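DnaJ homolog subfamily C member 3 (Mus musculus, PDB 3IEG) acts as a co-chaperone in the unfolded protein response, binding misfolded proteins through its TPR domain, stimulating the HSC70 ATPase and inhibiting the kinase GCN2. Local coordinates at residues D69-L82 / D93-E106. Residues are numbered along the deposited sequence; the frame is centred on the assembly and turned at random.
Sequences DFTAARLQRGHLLL and DFKKVLKSNPSEQE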
ATOM      1  N   ASP A  69      -5.408  28.999  30.355  1.00 47.91           N
ATOM      2  CA  ASP A  69      -6.603  28.514  31.036  1.00 46.28           C
ATOM      3  C   ASP A  69      -7.785  28.246  30.091  1.00 44.83           C
ATOM      4  O   ASP A  69      -8.843  27.814  30.548  1.00 44.76           O
ATOM      5  CB  ASP A  69      -7.000  29.421  32.223  1.00 46.53           C
ATOM      6  CG  ASP A  69      -7.231  30.886  31.825  1.00 47.14           C
ATOM      7  OD1 ASP A  69      -7.111  31.232  30.628  1.00 48.23           O
ATOM      8  OD2 ASP A  69      -7.535  31.703  32.724  1.00 47.55           O
ATOM      9  N   PHE A  70      -7.608  28.481  28.785  1.00 42.99           N
ATOM     10  CA  PHE A  70      -8.719  28.336  27.833  1.00 41.04           C
ATOM     11  C   PHE A  70      -9.045  26.889  27.611  1.00 39.32           C
ATOM     12  O   PHE A  70      -8.614  26.279  26.638  1.00 38.79           O
ATOM     13  CB  PHE A  70      -8.459  29.028  26.499  1.00 41.54           C
ATOM     14  CG  PHE A  70      -9.697  29.186  25.656  1.00 42.23           C
ATOM     15  CD1 PHE A  70     -10.373  30.387  25.620  1.00 43.21           C
ATOM     16  CD2 PHE A  70     -10.194  28.127  24.906  1.00 43.75           C
ATOM     17  CE1 PHE A  70     -11.518  30.534  24.843  1.00 43.82           C
ATOM     18  CE2 PHE A  70     -11.335  28.265  24.133  1.00 43.65           C
ATOM     19  CZ  PHE A  70     -11.997  29.471  24.100  1.00 43.12           C
ATOM     20  N   THR A  71      -9.832  26.353  28.526  1.00 37.55           N
ATOM     21  CA  THR A  71     -10.017  24.924  28.598  1.00 36.11           C
ATOM     22  C   THR A  71     -10.554  24.248  27.317  1.00 35.12           C
ATOM     23  O   THR A  71     -10.077  23.188  26.936  1.00 35.42           O
ATOM     24  CB  THR A  71     -10.702  24.492  29.922  1.00 35.79           C
ATOM     25  OG1 THR A  71     -11.711  23.504  29.668  1.00 36.61           O
ATOM     26  CG2 THR A  71     -11.290  25.684  30.654  1.00 35.76           C
ATOM     27  N   ALA A  72     -11.505  24.884  26.639  1.00 34.22           N
ATOM     28  CA  ALA A  72     -12.131  24.308  25.433  1.00 33.13           C
ATOM     29  C   ALA A  72     -11.143  23.988  24.305  1.00 32.30           C
ATOM     30  O   ALA A  72     -11.262  22.962  23.655  1.00 32.31           O
ATOM     31  CB  ALA A  72     -13.248  25.206  24.923  1.00 32.84           C
ATOM     32  N   ALA A  73     -10.171  24.865  24.091  1.00 31.62           N
ATOM     33  CA  ALA A  73      -9.184  24.676  23.043  1.00 31.02           C
ATOM     34  C   ALA A  73      -8.224  23.548  23.371  1.00 30.52           C
ATOM     35  O   ALA A  73      -7.808  22.804  22.476  1.00 30.58           O
ATOM     36  CB  ALA A  73      -8.424  25.957  22.796  1.00 31.26           C
ATOM     37  N   ARG A  74      -7.870  23.423  24.647  1.00 29.89           N
ATOM     38  CA  ARG A  74      -6.979  22.365  25.085  1.00 29.45           C
ATOM     39  C   ARG A  74      -7.681  21.015  25.002  1.00 28.79           C
ATOM     40  O   ARG A  74      -7.079  20.026  24.592  1.00 28.16           O
ATOM     41  CB  ARG A  74      -6.441  22.635  26.489  1.00 29.41           C
ATOM     42  CG  ARG A  74      -5.457  21.580  26.960  1.00 30.35           C
ATOM     43  CD  ARG A  74      -4.843  21.873  28.312  1.00 30.70           C
ATOM     44  NE  ARG A  74      -3.557  22.551  28.174  1.00 34.24           N
ATOM     45  CZ  ARG A  74      -3.304  23.728  28.716  1.00 35.11           C
ATOM     46  NH1 ARG A  74      -4.238  24.324  29.431  1.00 37.03           N
ATOM     47  NH2 ARG A  74      -2.135  24.309  28.555  1.00 36.74           N
ATOM     48  N   LEU A  75      -8.959  20.972  25.359  1.00 28.41           N
ATOM     49  CA  LEU A  75      -9.693  19.730  25.214  1.00 28.46           C
ATOM     50  C   LEU A  75      -9.643  19.252  23.761  1.00 28.91           C
ATOM     51  O   LEU A  75      -9.376  18.078  23.502  1.00 28.91           O
ATOM     52  CB  LEU A  75     -11.128  19.870  25.704  1.00 28.42           C
ATOM     53  CG  LEU A  75     -12.012  18.626  25.516  1.00 28.15           C
ATOM     54  CD1 LEU A  75     -11.499  17.438  26.309  1.00 27.66           C
ATOM     55  CD2 LEU A  75     -13.452  18.921  25.888  1.00 28.47           C
ATOM     56  N   GLN A  76      -9.866  20.174  22.821  1.00 28.89           N
ATOM     57  CA  GLN A  76      -9.850  19.839  21.394  1.00 28.88           C
ATOM     58  C   GLN A  76      -8.492  19.314  20.925  1.00 28.79           C
ATOM     59  O   GLN A  76      -8.421  18.327  20.193  1.00 29.04           O
ATOM     60  CB  GLN A  76     -10.314  21.029  20.527  1.00 29.02           C
ATOM     61  CG  GLN A  76     -11.797  21.425  20.673  1.00 29.13           C
ATOM     62  CD  GLN A  76     -12.752  20.245  20.564  1.00 30.65           C
ATOM     63  OE1 GLN A  76     -12.562  19.345  19.751  1.00 32.80           O
ATOM     64  NE2 GLN A  76     -13.786  20.247  21.386  1.00 32.15           N
ATOM     65  N   ARG A  77      -7.413  19.961  21.356  1.00 28.81           N
ATOM     66  CA  ARG A  77      -6.067  19.499  21.005  1.00 28.56           C
ATOM     67  C   ARG A  77      -5.792  18.101  21.544  1.00 28.34           C
ATOM     68  O   ARG A  77      -5.202  17.271  20.849  1.00 29.07           O
ATOM     69  CB  ARG A  77      -4.990  20.472  21.478  1.00 28.52           C
ATOM     70  CG  ARG A  77      -3.619  20.082  20.973  1.00 28.49           C
ATOM     71  CD  ARG A  77      -2.562  21.104  21.293  1.00 27.39           C
ATOM     72  NE  ARG A  77      -2.272  21.116  22.714  1.00 26.66           N
ATOM     73  CZ  ARG A  77      -1.381  21.914  23.267  1.00 26.47           C
ATOM     74  NH1 ARG A  77      -0.693  22.753  22.508  1.00 26.72           N
ATOM     75  NH2 ARG A  77      -1.182  21.871  24.570  1.00 26.76           N
ATOM     76  N   GLY A  78      -6.225  17.850  22.774  1.00 27.91           N
ATOM     77  CA  GLY A  78      -6.160  16.524  23.373  1.00 27.48           C
ATOM     78  C   GLY A  78      -6.788  15.452  22.504  1.00 27.51           C
ATOM     79  O   GLY A  78      -6.226  14.371  22.342  1.00 28.10           O
ATOM     80  N   HIS A  79      -7.949  15.738  21.937  1.00 27.55           N
ATOM     81  CA  HIS A  79      -8.582  14.805  21.007  1.00 27.58           C
ATOM     82  C   HIS A  79      -7.684  14.481  19.807  1.00 27.08           C
ATOM     83  O   HIS A  79      -7.539  13.312  19.440  1.00 27.23           O
ATOM     84  CB  HIS A  79      -9.941  15.327  20.518  1.00 27.71           C
ATOM     85  CG  HIS A  79     -10.971  15.449  21.595  1.00 29.07           C
ATOM     86  ND1 HIS A  79     -11.156  14.483  22.561  1.00 30.98           N
ATOM     87  CD2 HIS A  79     -11.871  16.423  21.860  1.00 30.15           C
ATOM     88  CE1 HIS A  79     -12.119  14.862  23.381  1.00 30.72           C
ATOM     89  NE2 HIS A  79     -12.574  16.033  22.975  1.00 30.76           N
ATOM     90  N   LEU A  80      -7.089  15.509  19.207  1.00 26.25           N
ATOM     91  CA  LEU A  80      -6.302  15.322  17.995  1.00 25.65           C
ATOM     92  C   LEU A  80      -5.039  14.556  18.315  1.00 25.44           C
ATOM     93  O   LEU A  80      -4.680  13.655  17.573  1.00 25.66           O
ATOM     94  CB  LEU A  80      -5.980  16.658  17.282  1.00 25.57           C
ATOM     95  CG  LEU A  80      -7.151  17.553  16.839  1.00 24.40           C
ATOM     96  CD1 LEU A  80      -6.678  18.864  16.201  1.00 23.26           C
ATOM     97  CD2 LEU A  80      -8.065  16.803  15.903  1.00 23.21           C
ATOM     98  N   LEU A  81      -4.384  14.905  19.424  1.00 25.16           N
ATOM     99  CA  LEU A  81      -3.185  14.184  19.889  1.00 25.24           C
ATOM    100  C   LEU A  81      -3.446  12.699  20.131  1.00 25.29           C
ATOM    101  O   LEU A  81      -2.675  11.854  19.685  1.00 25.58           O
ATOM    102  CB  LEU A  81      -2.599  14.826  21.158  1.00 25.01           C
ATOM    103  CG  LEU A  81      -2.071  16.260  21.036  1.00 24.92           C
ATOM    104  CD1 LEU A  81      -1.937  16.953  22.399  1.00 23.44           C
ATOM    105  CD2 LEU A  81      -0.768  16.304  20.256  1.00 24.12           C
ATOM    106  N   LEU A  82      -4.527  12.373  20.827  1.00 25.28           N
ATOM    107  CA  LEU A  82      -4.884  10.972  21.019  1.00 25.48           C
ATOM    108  C   LEU A  82      -5.029  10.239  19.682  1.00 25.85           C
ATOM    109  O   LEU A  82      -4.555   9.120  19.536  1.00 25.53           O
ATOM    110  CB  LEU A  82      -6.163  10.850  21.846  1.00 25.38           C
ATOM    111  CG  LEU A  82      -6.751   9.464  22.113  1.00 25.17           C
ATOM    112  CD1 LEU A  82      -5.742   8.510  22.737  1.00 25.01           C
ATOM    113  CD2 LEU A  82      -7.950   9.614  23.014  1.00 25.37           C
ATOM    114  N   ASP A  93      -2.533  17.016  28.159  1.00 34.13           N
ATOM    115  CA  ASP A  93      -3.594  17.975  27.838  1.00 34.00           C
ATOM    116  C   ASP A  93      -4.903  17.703  28.574  1.00 33.81           C
ATOM    117  O   ASP A  93      -5.460  18.614  29.186  1.00 33.97           O
ATOM    118  CB  ASP A  93      -3.833  18.076  26.329  1.00 33.76           C
ATOM    119  CG  ASP A  93      -3.093  19.235  25.701  1.00 34.05           C
ATOM    120  OD1 ASP A  93      -2.426  19.983  26.434  1.00 35.93           O
ATOM    121  OD2 ASP A  93      -3.177  19.418  24.472  1.00 35.34           O
ATOM    122  N   PHE A  94      -5.378  16.463  28.534  1.00 33.42           N
ATOM    123  CA  PHE A  94      -6.582  16.093  29.258  1.00 33.27           C
ATOM    124  C   PHE A  94      -6.434  16.343  30.753  1.00 33.97           C
ATOM    125  O   PHE A  94      -7.335  16.886  31.382  1.00 34.03           O
ATOM    126  CB  PHE A  94      -6.928  14.630  29.035  1.00 32.75           C
ATOM    127  CG  PHE A  94      -7.273  14.284  27.616  1.00 32.57           C
ATOM    128  CD1 PHE A  94      -8.314  14.935  26.955  1.00 30.88           C
ATOM    129  CD2 PHE A  94      -6.579  13.273  26.952  1.00 31.19           C
ATOM    130  CE1 PHE A  94      -8.628  14.612  25.652  1.00 30.19           C
ATOM    131  CE2 PHE A  94      -6.905  12.928  25.646  1.00 30.81           C
ATOM    132  CZ  PHE A  94      -7.930  13.594  24.998  1.00 30.58           C
ATOM    133  N   LYS A  95      -5.301  15.946  31.326  1.00 34.59           N
ATOM    134  CA  LYS A  95      -5.056  16.172  32.742  1.00 35.20           C
ATOM    135  C   LYS A  95      -5.103  17.666  33.108  1.00 35.31           C
ATOM    136  O   LYS A  95      -5.689  18.037  34.123  1.00 35.43           O
ATOM    137  CB  LYS A  95      -3.729  15.531  33.183  1.00 35.47           C
ATOM    138  CG  LYS A  95      -3.842  14.063  33.578  1.00 35.55           C
ATOM    139  CD  LYS A  95      -2.478  13.366  33.702  1.00 35.98           C
ATOM    140  CE  LYS A  95      -2.670  11.878  34.079  1.00 38.00           C
ATOM    141  NZ  LYS A  95      -1.640  10.924  33.511  1.00 39.43           N
ATOM    142  N   LYS A  96      -4.491  18.518  32.290  1.00 35.47           N
ATOM    143  CA  LYS A  96      -4.500  19.959  32.557  1.00 35.93           C
ATOM    144  C   LYS A  96      -5.897  20.596  32.408  1.00 36.10           C
ATOM    145  O   LYS A  96      -6.212  21.587  33.081  1.00 36.00           O
ATOM    146  CB  LYS A  96      -3.484  20.678  31.676  1.00 35.73           C
ATOM    147  CG  LYS A  96      -2.026  20.433  32.067  1.00 36.67           C
ATOM    148  CD  LYS A  96      -1.079  21.260  31.197  1.00 36.75           C
ATOM    149  CE  LYS A  96       0.384  21.048  31.575  1.00 38.91           C
ATOM    150  NZ  LYS A  96       1.328  21.628  30.558  1.00 39.51           N
ATOM    151  N   VAL A  97      -6.714  20.023  31.521  1.00 36.06           N
ATOM    152  CA  VAL A  97      -8.109  20.394  31.362  1.00 36.16           C
ATOM    153  C   VAL A  97      -8.852  20.191  32.689  1.00 36.79           C
ATOM    154  O   VAL A  97      -9.589  21.081  33.137  1.00 36.97           O
ATOM    155  CB  VAL A  97      -8.780  19.573  30.216  1.00 36.32           C
ATOM    156  CG1 VAL A  97     -10.293  19.509  30.379  1.00 35.90           C
ATOM    157  CG2 VAL A  97      -8.396  20.124  28.840  1.00 35.51           C
ATOM    158  N   LEU A  98      -8.636  19.036  33.323  1.00 36.77           N
ATOM    159  CA  LEU A  98      -9.273  18.724  34.596  1.00 37.16           C
ATOM    160  C   LEU A  98      -8.942  19.752  35.682  1.00 37.68           C
ATOM    161  O   LEU A  98      -9.726  19.948  36.599  1.00 37.81           O
ATOM    162  CB  LEU A  98      -8.893  17.319  35.070  1.00 36.74           C
ATOM    163  CG  LEU A  98      -9.451  16.137  34.281  1.00 36.58           C
ATOM    164  CD1 LEU A  98      -8.925  14.835  34.836  1.00 35.26           C
ATOM    165  CD2 LEU A  98     -10.969  16.133  34.290  1.00 36.47           C
ATOM    166  N   LYS A  99      -7.802  20.420  35.553  1.00 38.37           N
ATOM    167  CA  LYS A  99      -7.316  21.354  36.578  1.00 39.09           C
ATOM    168  C   LYS A  99      -7.380  22.824  36.150  1.00 39.39           C
ATOM    169  O   LYS A  99      -6.667  23.669  36.708  1.00 39.89           O
ATOM    170  CB  LYS A  99      -5.869  21.012  36.952  1.00 39.29           C
ATOM    171  CG  LYS A  99      -5.708  19.823  37.861  1.00 39.49           C
ATOM    172  CD  LYS A  99      -4.249  19.455  37.947  1.00 41.31           C
ATOM    173  CE  LYS A  99      -3.897  18.953  39.341  1.00 42.49           C
ATOM    174  NZ  LYS A  99      -2.462  18.590  39.402  1.00 42.92           N
ATOM    175  N   SER A 100      -8.209  23.128  35.155  1.00 39.13           N
ATOM    176  CA  SER A 100      -8.385  24.510  34.710  1.00 38.95           C
ATOM    177  C   SER A 100      -9.873  24.913  34.762  1.00 38.79           C
ATOM    178  O   SER A 100     -10.345  25.738  33.973  1.00 37.71           O
ATOM    179  CB  SER A 100      -7.784  24.709  33.312  1.00 39.14           C
ATOM    180  OG  SER A 100      -8.526  24.005  32.334  1.00 39.12           O
ATOM    181  N   ASN A 101     -10.578  24.320  35.732  1.00 39.07           N
ATOM    182  CA  ASN A 101     -12.020  24.500  35.952  1.00 39.52           C
ATOM    183  C   ASN A 101     -12.860  24.183  34.714  1.00 39.77           C
ATOM    184  O   ASN A 101     -13.438  25.080  34.102  1.00 40.04           O
ATOM    185  CB  ASN A 101     -12.338  25.901  36.490  1.00 39.27           C
ATOM    186  CG  ASN A 101     -11.355  26.353  37.540  1.00 39.08           C
ATOM    187  OD1 ASN A 101     -11.421  25.932  38.692  1.00 39.29           O
ATOM    188  ND2 ASN A 101     -10.426  27.216  37.145  1.00 38.61           N
ATOM    189  N   PRO A 102     -12.921  22.899  34.336  1.00 39.94           N
ATOM    190  CA  PRO A 102     -13.691  22.516  33.166  1.00 40.09           C
ATOM    191  C   PRO A 102     -15.164  22.682  33.434  1.00 40.27           C
ATOM    192  O   PRO A 102     -15.586  22.602  34.585  1.00 40.19           O
ATOM    193  CB  PRO A 102     -13.381  21.028  33.023  1.00 40.05           C
ATOM    194  CG  PRO A 102     -13.063  20.591  34.404  1.00 40.07           C
ATOM    195  CD  PRO A 102     -12.286  21.736  34.973  1.00 39.74           C
ATOM    196  N   SER A 103     -15.934  22.921  32.379  1.00 40.72           N
ATOM    197  CA  SER A 103     -17.376  22.862  32.488  1.00 41.14           C
ATOM    198  C   SER A 103     -17.667  21.403  32.736  1.00 41.51           C
ATOM    199  O   SER A 103     -16.810  20.552  32.514  1.00 41.37           O
ATOM    200  CB  SER A 103     -18.039  23.321  31.193  1.00 40.91           C
ATOM    201  OG  SER A 103     -17.843  22.365  30.169  1.00 40.90           O
ATOM    202  N   GLU A 104     -18.871  21.113  33.200  1.00 42.32           N
ATOM    203  CA  GLU A 104     -19.282  19.738  33.436  1.00 43.01           C
ATOM    204  C   GLU A 104     -19.013  18.835  32.223  1.00 43.01           C
ATOM    205  O   GLU A 104     -18.434  17.762  32.361  1.00 42.99           O
ATOM    206  CB  GLU A 104     -20.752  19.698  33.832  1.00 43.10           C
ATOM    207  CG  GLU A 104     -21.298  18.303  33.960  1.00 44.89           C
ATOM    208  CD  GLU A 104     -22.680  18.270  34.545  1.00 48.36           C
ATOM    209  OE1 GLU A 104     -23.423  19.273  34.399  1.00 49.94           O
ATOM    210  OE2 GLU A 104     -23.021  17.232  35.153  1.00 49.84           O
ATOM    211  N   GLN A 105     -19.430  19.288  31.043  1.00 43.37           N
ATOM    212  CA  GLN A 105     -19.276  18.528  29.797  1.00 43.70           C
ATOM    213  C   GLN A 105     -17.808  18.256  29.459  1.00 43.36           C
ATOM    214  O   GLN A 105     -17.438  17.133  29.130  1.00 43.04           O
ATOM    215  CB  GLN A 105     -19.964  19.265  28.639  1.00 44.09           C
ATOM    216  CG  GLN A 105     -19.795  18.625  27.259  1.00 45.87           C
ATOM    217  CD  GLN A 105     -20.233  17.167  27.230  1.00 47.67           C
ATOM    218  OE1 GLN A 105     -21.126  16.750  27.985  1.00 48.95           O
ATOM    219  NE2 GLN A 105     -19.597  16.380  26.364  1.00 47.75           N
ATOM    220  N   GLU A 106     -16.989  19.300  29.550  1.00 43.08           N
ATOM    221  CA  GLU A 106     -15.550  19.191  29.388  1.00 42.89           C
ATOM    222  C   GLU A 106     -14.902  18.235  30.395  1.00 42.98           C
ATOM    223  O   GLU A 106     -14.019  17.461  30.033  1.00 42.84           O
ATOM    224  CB  GLU A 106     -14.908  20.574  29.460  1.00 42.66           C
ATOM    225  CG  GLU A 106     -15.088  21.351  28.189  1.00 42.50           C
ATOM    226  CD  GLU A 106     -14.901  22.836  28.350  1.00 42.60           C
ATOM    227  OE1 GLU A 106     -14.818  23.342  29.486  1.00 42.95           O
ATOM    228  OE2 GLU A 106     -14.840  23.505  27.309  1.00 42.97           O
TER
HETATM  229  O   HOH W   1      -6.973  24.631  29.963  1.00 32.47           O
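Arg77 grips the carboxylate of Asp93 side-on: NE reaches OD2 at 2.6 Å and NH2 reaches OD1 at 2.9 Å, each on a syn lone pair. The two planes lie only 9° apart. A bend at chi3 carries the guanidinium across to both oxygens. Arg74, its guanidinium plane 65° from that of the carboxylate, adds a weak bond from NE to OD1, while its NH1 binds Met68 O and a water shared with Ser100 OG. An alanine in place of Arg77 would probably lose both straight bonds to Asp93, leaving Arg74's weak one across this contact and the carboxylate freer to turn.

In the mainly apolar packing, Phe94 is a knob in the hole formed by Leu75, Gly78, His79 and Leu82; Gly78 CA makes a CH-pi contact over one face of the Phe94 ring, 4.2 Å from its centroid. Val97 CG2 packs 4.2 Å from Leu75 CB.

At the other end, Thr71 OG1 donates weakly to Glu106 OE1 (3.1 Å), a carboxylate oxygen also held by Ser103 N, while Glu106 N bonds Ser103 OG, the reciprocal pair of a capping box that starts helix 104-132.

The axes of 71-82 and 93-98 approach to 8.7 Å and cross at -157°, giving the antiparallel helix pair of TPR 3; helix 53-66 touches Arg74 and Arg77, and helix 104-132 packs on Phe94 and Leu82.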